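Local coordinates for lipolytic protein G-D-S-L family (Chitinophaga pinensis, PDB 4Q7Q) that is of unconfirmed function but is probably a GDSL-type lipase or acylhydrolase that cleaves ester bonds of lipids or other acylated substrates, at residues E5-A10 and I69-Y74; E39-L44 and V254-G259; K193-P198 and I214-E219. All coordinates share one frame; numbering follows the deposited sequence.

Contact 1: residues E5-A10 and I69-Y74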
loop_
_atom_site.group_PDB
_atom_site.type_symbol
_atom_site.label_atom_id
_atom_site.label_comp_id
_atom_site.label_asym_id
_atom_site.label_seq_id
_atom_site.Cartn_x
_atom_site.Cartn_y
_atom_site.Cartn_z
ATOM N N GLU A 5 -21.591 9.736 -13.100
ATOM C CA GLU A 5 -20.468 10.296 -12.350
ATOM C C GLU A 5 -20.517 9.931 -10.877
ATOM O O GLU A 5 -21.535 10.128 -10.212
ATOM C CB GLU A 5 -20.397 11.817 -12.499
ATOM C CG GLU A 5 -19.355 12.454 -11.583
ATOM C CD GLU A 5 -19.273 13.961 -11.732
ATOM O OE1 GLU A 5 -19.110 14.437 -12.875
ATOM O OE2 GLU A 5 -19.370 14.668 -10.704
ATOM N N LEU A 6 -19.411 9.385 -10.380
ATOM C CA LEU A 6 -19.286 9.056 -8.971
ATOM C C LEU A 6 -17.993 9.630 -8.411
ATOM O O LEU A 6 -16.925 9.497 -9.014
ATOM C CB LEU A 6 -19.303 7.539 -8.764
ATOM C CG LEU A 6 -20.571 6.794 -9.179
ATOM C CD1 LEU A 6 -20.359 5.291 -9.058
ATOM C CD2 LEU A 6 -21.763 7.251 -8.344
ATOM N N THR A 7 -18.096 10.273 -7.255
ATOM C CA THR A 7 -16.927 10.784 -6.561
ATOM C C THR A 7 -16.342 9.668 -5.701
ATOM O O THR A 7 -17.042 9.064 -4.888
ATOM C CB THR A 7 -17.273 12.005 -5.692
ATOM O OG1 THR A 7 -17.697 13.089 -6.533
ATOM C CG2 THR A 7 -16.065 12.447 -4.878
ATOM N N TRP A 8 -15.057 9.399 -5.902
ATOM C CA TRP A 8 -14.355 8.322 -5.220
ATOM C C TRP A 8 -13.200 8.888 -4.412
ATOM O O TRP A 8 -12.250 9.422 -4.981
ATOM C CB TRP A 8 -13.824 7.326 -6.255
ATOM C CG TRP A 8 -12.739 6.394 -5.769
ATOM C CD1 TRP A 8 -12.625 5.821 -4.529
ATOM C CD2 TRP A 8 -11.605 5.952 -6.520
ATOM N NE1 TRP A 8 -11.498 5.034 -4.477
ATOM C CE2 TRP A 8 -10.850 5.105 -5.685
ATOM C CE3 TRP A 8 -11.153 6.190 -7.823
ATOM C CZ2 TRP A 8 -9.669 4.497 -6.108
ATOM C CZ3 TRP A 8 -9.984 5.583 -8.244
ATOM C CH2 TRP A 8 -9.258 4.742 -7.390
ATOM N N VAL A 9 -13.292 8.766 -3.091
ATOM C CA VAL A 9 -12.214 9.172 -2.200
ATOM C C VAL A 9 -11.310 7.973 -1.938
ATOM O O VAL A 9 -11.759 6.941 -1.425
ATOM C CB VAL A 9 -12.754 9.739 -0.869
ATOM C CG1 VAL A 9 -11.626 9.976 0.124
ATOM C CG2 VAL A 9 -13.512 11.026 -1.127
ATOM N N ALA A 10 -10.045 8.099 -2.333
ATOM C CA ALA A 10 -9.070 7.040 -2.130
ATOM C C ALA A 10 -8.212 7.375 -0.922
ATOM O O ALA A 10 -7.354 8.248 -0.988
ATOM C CB ALA A 10 -8.202 6.872 -3.375
ATOM N N ILE A 69 -14.327 14.690 2.414
ATOM C CA ILE A 69 -15.647 15.182 2.042
ATOM C C ILE A 69 -16.621 14.042 1.787
ATOM O O ILE A 69 -16.238 12.876 1.731
ATOM C CB ILE A 69 -15.602 16.088 0.794
ATOM C CG1 ILE A 69 -15.232 15.283 -0.449
ATOM C CG2 ILE A 69 -14.635 17.249 1.005
ATOM C CD1 ILE A 69 -15.413 16.062 -1.746
ATOM N N LYS A 70 -17.891 14.391 1.648
ATOM C CA LYS A 70 -18.913 13.421 1.293
ATOM C C LYS A 70 -18.689 12.945 -0.144
ATOM O O LYS A 70 -18.493 13.752 -1.059
ATOM C CB LYS A 70 -20.300 14.045 1.444
ATOM C CG LYS A 70 -21.450 13.094 1.173
ATOM C CD LYS A 70 -22.779 13.822 1.329
ATOM C CE LYS A 70 -23.968 12.879 1.202
ATOM N NZ LYS A 70 -25.243 13.556 1.586
ATOM N N ALA A 71 -18.706 11.631 -0.332
ATOM C CA ALA A 71 -18.454 11.033 -1.638
ATOM C C ALA A 71 -19.262 9.756 -1.788
ATOM O O ALA A 71 -19.848 9.265 -0.820
ATOM C CB ALA A 71 -16.970 10.741 -1.817
ATOM N N ASP A 72 -19.268 9.209 -2.999
ATOM C CA ASP A 72 -20.132 8.084 -3.328
ATOM C C ASP A 72 -19.489 6.752 -2.973
ATOM O O ASP A 72 -20.182 5.782 -2.659
ATOM C CB ASP A 72 -20.482 8.103 -4.816
ATOM C CG ASP A 72 -21.189 9.375 -5.231
ATOM O OD1 ASP A 72 -22.313 9.600 -4.745
ATOM O OD2 ASP A 72 -20.624 10.147 -6.039
ATOM N N VAL A 73 -18.162 6.701 -3.044
ATOM C CA VAL A 73 -17.427 5.491 -2.708
ATOM C C VAL A 73 -16.100 5.871 -2.080
ATOM O O VAL A 73 -15.470 6.849 -2.480
ATOM C CB VAL A 73 -17.208 4.579 -3.950
ATOM C CG1 VAL A 73 -16.566 5.347 -5.088
ATOM C CG2 VAL A 73 -16.381 3.347 -3.603
ATOM N N TYR A 74 -15.695 5.102 -1.076
ATOM C CA TYR A 74 -14.413 5.281 -0.420
ATOM C C TYR A 74 -13.629 3.982 -0.507
ATOM O O TYR A 74 -14.180 2.903 -0.269
ATOM C CB TYR A 74 -14.611 5.643 1.054
ATOM C CG TYR A 74 -15.360 6.937 1.299
ATOM C CD1 TYR A 74 -16.745 7.012 1.134
ATOM C CD2 TYR A 74 -14.692 8.082 1.720
ATOM C CE1 TYR A 74 -17.435 8.190 1.369
ATOM C CE2 TYR A 74 -15.378 9.274 1.956
ATOM C CZ TYR A 74 -16.752 9.318 1.780
ATOM O OH TYR A 74 -17.460 10.483 2.008
#

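Contact 2: residues E39-L44 and V254-G259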
loop_
_atom_site.group_PDB
_atom_site.type_symbol
_atom_site.label_atom_id
_atom_site.label_comp_id
_atom_site.label_asym_id
_atom_site.label_seq_id
_atom_site.Cartn_x
_atom_site.Cartn_y
_atom_site.Cartn_z
ATOM N N GLU A 39 -9.077 5.250 -15.985
ATOM C CA GLU A 39 -9.071 4.899 -17.405
ATOM C C GLU A 39 -10.003 3.721 -17.683
ATOM O O GLU A 39 -10.662 3.673 -18.719
ATOM C CB GLU A 39 -7.659 4.584 -17.893
ATOM C CG GLU A 39 -6.722 5.774 -17.863
ATOM C CD GLU A 39 -5.296 5.427 -18.267
ATOM O OE1 GLU A 39 -4.926 4.230 -18.254
ATOM O OE2 GLU A 39 -4.543 6.362 -18.606
ATOM N N ILE A 40 -10.053 2.774 -16.754
ATOM C CA ILE A 40 -10.924 1.614 -16.901
ATOM C C ILE A 40 -12.390 2.002 -16.667
ATOM O O ILE A 40 -13.283 1.598 -17.420
ATOM C CB ILE A 40 -10.504 0.500 -15.928
ATOM C CG1 ILE A 40 -9.037 0.122 -16.164
ATOM C CG2 ILE A 40 -11.405 -0.717 -16.075
ATOM C CD1 ILE A 40 -8.424 -0.714 -15.045
ATOM N N LEU A 41 -12.623 2.793 -15.623
ATOM C CA LEU A 41 -13.959 3.252 -15.261
ATOM C C LEU A 41 -13.991 4.776 -15.262
ATOM O O LEU A 41 -13.801 5.407 -14.223
ATOM C CB LEU A 41 -14.357 2.710 -13.887
ATOM C CG LEU A 41 -14.256 1.190 -13.737
ATOM C CD1 LEU A 41 -14.569 0.766 -12.314
ATOM C CD2 LEU A 41 -15.156 0.454 -14.746
ATOM N N PRO A 42 -14.237 5.374 -16.441
ATOM C CA PRO A 42 -14.081 6.825 -16.615
ATOM C C PRO A 42 -15.091 7.678 -15.857
ATOM O O PRO A 42 -14.889 8.888 -15.729
ATOM C CB PRO A 42 -14.211 7.021 -18.129
ATOM C CG PRO A 42 -14.958 5.817 -18.627
ATOM C CD PRO A 42 -14.518 4.688 -17.716
ATOM N N ASN A 43 -16.152 7.064 -15.350
ATOM C CA ASN A 43 -17.124 7.787 -14.537
ATOM C C ASN A 43 -16.697 7.947 -13.076
ATOM O O ASN A 43 -17.361 8.648 -12.306
ATOM C CB ASN A 43 -18.486 7.097 -14.595
ATOM C CG ASN A 43 -18.429 5.666 -14.102
ATOM O OD1 ASN A 43 -17.599 4.874 -14.552
ATOM N ND2 ASN A 43 -19.300 5.331 -13.161
ATOM N N LEU A 44 -15.600 7.296 -12.695
ATOM C CA LEU A 44 -15.107 7.365 -11.322
ATOM C C LEU A 44 -14.114 8.514 -11.198
ATOM O O LEU A 44 -13.059 8.508 -11.834
ATOM C CB LEU A 44 -14.458 6.037 -10.917
ATOM C CG LEU A 44 -15.349 4.958 -10.285
ATOM C CD1 LEU A 44 -15.744 5.336 -8.854
ATOM C CD2 LEU A 44 -16.582 4.685 -11.128
ATOM N N VAL A 254 -13.879 -5.050 -8.406
ATOM C CA VAL A 254 -14.707 -4.861 -7.221
ATOM C C VAL A 254 -15.712 -3.717 -7.414
ATOM O O VAL A 254 -16.886 -3.836 -7.060
ATOM C CB VAL A 254 -13.840 -4.613 -5.982
ATOM C CG1 VAL A 254 -14.698 -4.130 -4.825
ATOM C CG2 VAL A 254 -13.090 -5.888 -5.610
ATOM N N PHE A 255 -15.252 -2.611 -7.985
ATOM C CA PHE A 255 -16.153 -1.505 -8.285
ATOM C C PHE A 255 -17.287 -1.966 -9.196
ATOM O O PHE A 255 -18.443 -1.595 -8.984
ATOM C CB PHE A 255 -15.392 -0.335 -8.915
ATOM C CG PHE A 255 -14.636 0.512 -7.921
ATOM C CD1 PHE A 255 -14.707 0.260 -6.557
ATOM C CD2 PHE A 255 -13.859 1.571 -8.355
ATOM C CE1 PHE A 255 -14.020 1.053 -5.645
ATOM C CE2 PHE A 255 -13.166 2.363 -7.452
ATOM C CZ PHE A 255 -13.249 2.103 -6.091
ATOM N N ARG A 256 -16.960 -2.785 -10.195
ATOM C CA ARG A 256 -17.988 -3.343 -11.075
ATOM C C ARG A 256 -18.999 -4.175 -10.297
ATOM O O ARG A 256 -20.203 -4.042 -10.502
ATOM C CB ARG A 256 -17.369 -4.208 -12.173
ATOM C CG ARG A 256 -16.585 -3.447 -13.218
ATOM C CD ARG A 256 -16.235 -4.363 -14.378
ATOM N NE ARG A 256 -15.625 -3.640 -15.488
ATOM C CZ ARG A 256 -14.317 -3.590 -15.720
ATOM N NH1 ARG A 256 -13.471 -4.225 -14.918
ATOM N NH2 ARG A 256 -13.856 -2.908 -16.760
ATOM N N GLN A 257 -18.508 -5.034 -9.409
ATOM C CA GLN A 257 -19.389 -5.903 -8.631
ATOM C C GLN A 257 -20.315 -5.094 -7.729
ATOM O O GLN A 257 -21.436 -5.516 -7.438
ATOM C CB GLN A 257 -18.575 -6.900 -7.802
ATOM C CG GLN A 257 -17.815 -7.922 -8.638
ATOM C CD GLN A 257 -16.681 -8.582 -7.874
ATOM O OE1 GLN A 257 -16.476 -8.317 -6.687
ATOM N NE2 GLN A 257 -15.931 -9.442 -8.556
ATOM N N LEU A 258 -19.846 -3.925 -7.304
ATOM C CA LEU A 258 -20.637 -3.026 -6.472
ATOM C C LEU A 258 -21.658 -2.223 -7.271
ATOM O O LEU A 258 -22.452 -1.476 -6.695
ATOM C CB LEU A 258 -19.724 -2.066 -5.711
ATOM C CG LEU A 258 -19.054 -2.633 -4.463
ATOM C CD1 LEU A 258 -18.100 -1.606 -3.882
ATOM C CD2 LEU A 258 -20.119 -3.024 -3.453
ATOM N N GLY A 259 -21.628 -2.362 -8.595
ATOM C CA GLY A 259 -22.552 -1.649 -9.460
ATOM C C GLY A 259 -22.147 -0.212 -9.733
ATOM O O GLY A 259 -23.002 0.641 -9.977
#

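Contact 3: residues K193-P198 and I214-E219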
loop_
_atom_site.group_PDB
_atom_site.type_symbol
_atom_site.label_atom_id
_atom_site.label_comp_id
_atom_site.label_asym_id
_atom_site.label_seq_id
_atom_site.Cartn_x
_atom_site.Cartn_y
_atom_site.Cartn_z
ATOM N N LYS A 193 19.139 -6.472 -6.699
ATOM C CA LYS A 193 19.695 -5.408 -5.889
ATOM C C LYS A 193 21.159 -5.298 -6.306
ATOM O O LYS A 193 21.870 -6.294 -6.337
ATOM C CB LYS A 193 19.580 -5.781 -4.414
ATOM C CG LYS A 193 19.163 -4.662 -3.472
ATOM C CD LYS A 193 18.984 -5.217 -2.064
ATOM C CE LYS A 193 18.714 -4.143 -1.026
ATOM N NZ LYS A 193 18.691 -4.756 0.334
ATOM N N HIS A 194 21.579 -4.081 -6.638
ATOM C CA HIS A 194 22.905 -3.777 -7.146
ATOM C C HIS A 194 23.821 -3.537 -5.946
ATOM O O HIS A 194 23.760 -2.486 -5.315
ATOM C CB HIS A 194 22.771 -2.526 -8.023
ATOM C CG HIS A 194 24.060 -1.960 -8.523
ATOM N ND1 HIS A 194 24.825 -2.581 -9.483
ATOM C CD2 HIS A 194 24.691 -0.796 -8.231
ATOM C CE1 HIS A 194 25.886 -1.838 -9.747
ATOM N NE2 HIS A 194 25.828 -0.750 -9.000
ATOM N N LEU A 195 24.654 -4.521 -5.614
ATOM C CA LEU A 195 25.387 -4.491 -4.348
ATOM C C LEU A 195 26.841 -4.873 -4.505
ATOM O O LEU A 195 27.193 -5.663 -5.374
ATOM C CB LEU A 195 24.752 -5.472 -3.365
ATOM C CG LEU A 195 23.286 -5.255 -3.008
ATOM C CD1 LEU A 195 22.751 -6.469 -2.256
ATOM C CD2 LEU A 195 23.128 -3.994 -2.173
ATOM N N LYS A 196 27.683 -4.327 -3.635
ATOM C CA LYS A 196 29.066 -4.758 -3.563
ATOM C C LYS A 196 29.168 -6.176 -3.022
ATOM O O LYS A 196 28.506 -6.536 -2.045
ATOM C CB LYS A 196 29.895 -3.801 -2.703
ATOM C CG LYS A 196 30.125 -2.445 -3.349
ATOM C CD LYS A 196 31.090 -1.610 -2.542
ATOM C CE LYS A 196 31.357 -0.281 -3.230
ATOM N NZ LYS A 196 32.301 0.549 -2.449
ATOM N N ASN A 197 29.994 -6.979 -3.680
ATOM C CA ASN A 197 30.312 -8.324 -3.235
ATOM C C ASN A 197 31.294 -8.214 -2.073
ATOM O O ASN A 197 32.376 -7.670 -2.236
ATOM C CB ASN A 197 30.930 -9.080 -4.414
ATOM C CG ASN A 197 31.298 -10.512 -4.084
ATOM O OD1 ASN A 197 31.428 -10.892 -2.922
ATOM N ND2 ASN A 197 31.490 -11.314 -5.125
ATOM N N PRO A 198 30.921 -8.726 -0.892
ATOM C CA PRO A 198 31.807 -8.591 0.275
ATOM C C PRO A 198 33.191 -9.222 0.104
ATOM O O PRO A 198 34.110 -8.865 0.835
ATOM C CB PRO A 198 31.040 -9.319 1.380
ATOM C CG PRO A 198 29.625 -9.206 0.982
ATOM C CD PRO A 198 29.604 -9.270 -0.520
ATOM N N ILE A 214 23.207 -10.420 1.295
ATOM C CA ILE A 214 24.298 -9.499 0.982
ATOM C C ILE A 214 24.044 -8.165 1.670
ATOM O O ILE A 214 22.969 -7.583 1.516
ATOM C CB ILE A 214 24.440 -9.278 -0.547
ATOM C CG1 ILE A 214 24.526 -10.618 -1.291
ATOM C CG2 ILE A 214 25.660 -8.412 -0.851
ATOM C CD1 ILE A 214 25.781 -11.401 -0.980
ATOM N N PRO A 215 25.022 -7.678 2.449
ATOM C CA PRO A 215 24.826 -6.404 3.151
ATOM C C PRO A 215 24.692 -5.208 2.215
ATOM O O PRO A 215 25.405 -5.101 1.213
ATOM C CB PRO A 215 26.106 -6.256 3.981
ATOM C CG PRO A 215 26.623 -7.631 4.129
ATOM C CD PRO A 215 26.268 -8.348 2.865
ATOM N N PHE A 216 23.769 -4.316 2.553
ATOM C CA PHE A 216 23.674 -3.028 1.889
ATOM C C PHE A 216 24.059 -1.924 2.861
ATOM O O PHE A 216 23.373 -1.689 3.856
ATOM C CB PHE A 216 22.268 -2.779 1.344
ATOM C CG PHE A 216 22.074 -1.384 0.811
ATOM C CD1 PHE A 216 22.822 -0.934 -0.267
ATOM C CD2 PHE A 216 21.166 -0.517 1.399
ATOM C CE1 PHE A 216 22.661 0.348 -0.755
ATOM C CE2 PHE A 216 20.996 0.764 0.912
ATOM C CZ PHE A 216 21.749 1.200 -0.164
ATOM N N ASN A 217 25.171 -1.262 2.574
ATOM C CA ASN A 217 25.598 -0.099 3.334
ATOM C C ASN A 217 25.412 1.141 2.471
ATOM O O ASN A 217 26.138 1.333 1.501
ATOM C CB ASN A 217 27.065 -0.253 3.742
ATOM C CG ASN A 217 27.580 0.922 4.559
ATOM O OD1 ASN A 217 26.815 1.794 4.980
ATOM N ND2 ASN A 217 28.889 0.943 4.796
ATOM N N PRO A 218 24.427 1.984 2.818
ATOM C CA PRO A 218 24.061 3.141 1.991
ATOM C C PRO A 218 25.167 4.193 1.890
ATOM O O PRO A 218 25.086 5.077 1.040
ATOM C CB PRO A 218 22.837 3.717 2.714
ATOM C CG PRO A 218 22.947 3.217 4.118
ATOM C CD PRO A 218 23.575 1.863 4.013
ATOM N N GLU A 219 26.182 4.095 2.743
ATOM C CA GLU A 219 27.314 5.011 2.691
ATOM C C GLU A 219 28.421 4.476 1.785
ATOM O O GLU A 219 29.254 5.237 1.298
ATOM C CB GLU A 219 27.862 5.275 4.097
HETATM O O HOH W 1 20.650 -6.595 0.596
HETATM O O HOH W 2 27.893 -5.681 0.317
#

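Contact 1: residues E5-A10 and I69-Y74
Val9 and Tyr74 lie side by side and point the same way from two neighbouring parallel strands. Val9 CB sits 3.6 Å from Tyr74 CD2, and its CG1 also rests near CD2. Its other branch, CG2, turns to the methyl of Ala71, with Val9 CG2 and Ala71 CB 3.5 Å apart. Thr7 reaches the same methyl through CG2, which stands anti to the backbone N. Ala71 CB is thus shared by two side chains of the partner strand.

Trp8 and Val73 occupy the other face of the sheet. Trp8 CB meets Val73 CG1 at 3.6 Å, and Val73 O lies in the plane of the indole at its edge. CG1 is the branch of Val73 between the backbone N and the carbonyl carbon (chi1 53°). The indole NE1 bonds to Ser75 OG, and Phe255 of helix 241-257 packs edge-to-face with the ring.

Just before strand 73-77 begins, a side-chain bond joins the segments. Asp72 OD2 takes the N-H of Thr7 at 2.8 Å through its anti lone pair, and the bond is nearly straight (164°). The side chains of Asp72 and Leu6 cross at about a right angle, with Leu6 CD2 3.8 Å from Asp72 CG. Thr7 O accepts twice, from Asp72 N at 2.9 Å and from Val73 N at 3.2 Å. Val9 N then bonds to Val73 O in the regular parallel pattern.

Tyr74 OH donates to Ile69 O at 2.7 Å and accepts a weak bond from Ala71 N, which ties the ring to the loop before its own strand. At this end of two inner strands, Asp72 bonds to Thr7 through both side chain and main chain. This continues the pairing past the strand bridges, while apolar contacts pack both faces.

Contact 2: residues E39-L44 and V254-G259
Leu41 lays its CD1 methyl against Phe255, 3.7 Å from Phe255 CB and close to the plane of the ring, at its edge. The two side chains cross obliquely. Leu41 CG is anti to the carbonyl carbon (chi1 -54°), and the two methyls beyond it serve different partners. CD1 goes to Phe255. CD2 lies over one face of the Arg256 guanidinium, with Leu41 CD2 4.1 Å from Arg256 NH2.

Ile40 meets the same group. Its CG2 comes within 3.4 Å of Arg256 NH2, and the two side chains cross at about a right angle. The arginine chain is extended from CG to NE and carries the guanidinium to the two apolar side chains. No hydrogen bond joins the segments. Arg256 NH1 has a long, weak ion pair with Asp253 OD1.

Leu44 touches the ring further along. Leu44 CG is 4.2 Å from Phe255 CD2, and its CD1 is equally near CE2. Leu41 and Leu44 are brought to the same ring by a type I beta turn, closed by Leu44 N to Leu41 O at 3.0 Å.

Each segment holds the end of a helix. Leu41 is the first residue past helix 33-40. Helix 241-257 finishes in a Schellman motif, with Gly259 at positive phi and its N bonded to Arg256 O. Both helices lie on the same face of the parallel sheet. Leu37 of helix 33-40 also packs on Phe255, while the ring touches Val125 of strand 123-127.

Contact 3: residues K193-P198 and I214-E219
Leu195 reaches from strand 193-196 into the loop of residues 214-219 and touches it with CB and both methyls. Its CB lies 4.0 Å from Ile214 CG2. CG stands anti to the carbonyl carbon (chi1 -59°), and beyond it the methyls part. CD1 meets Ile214 CB at 3.7 Å and lies close to CG2 as well. CD2 goes to Phe216, 3.6 Å from Phe216 CD1, and also approaches its CB. The leucine crosses Ile214 obliquely and Phe216 at about a right angle.

Ile214 continues the apolar patch in the other direction. Its CG2, anti to the backbone N, packs on Lys196 O at 3.6 Å and reaches Pro198 CD. Pro198 and Pro215 then cross obliquely, with Pro198 CG 3.9 Å from Pro215 CD. The Phe216 ring has Pro218 N over the centre of one face.

No direct hydrogen bond joins the segments, but water does. One water accepts from Lys193 NZ and donates to Ile214 O, 2.7 Å from each. The amino group of this buried lysine also forms a salt bridge with Asp134, so its probable positive charge has an acidic partner besides the water. A second water lies 2.6 Å from Lys196 O and 2.7 Å from Pro215 O.

Further on, Asn217 OD1 accepts from Glu219 N in an Asx turn. Strand 193-196 pairs with strand 203-206, and Tyr206 of that strand touches both Leu195 and Ile214. The arrangement is that of a two-stranded antiparallel hairpin with an irregular, proline-rich loop folded back over it. It belongs to a long excursion from the parallel sheet, before helix 241-257.

Overall arrangement
Contacts 1 and 2 belong to one layered alpha/beta body, as in SGNH hydrolases. Contact 1 joins two strands of the parallel sheet, and contact 2 joins two helix ends on one face of it. They touch directly: Leu6 N lies 2.9 Å from Asn43 O, a probable hydrogen bond, and Leu44 packs on both Trp8 and Val73. Contact 3 is remote, its centre about 44 Å from that of contact 1 and beyond the centre of the chain. Contact 2 is buried; contacts 1 and 3 are each partly buried. Backbone bonds and a carboxylate hold contact 1, apolar side chains and an arginine make up contact 2, and contact 3 adds bridging waters to its apolar patch.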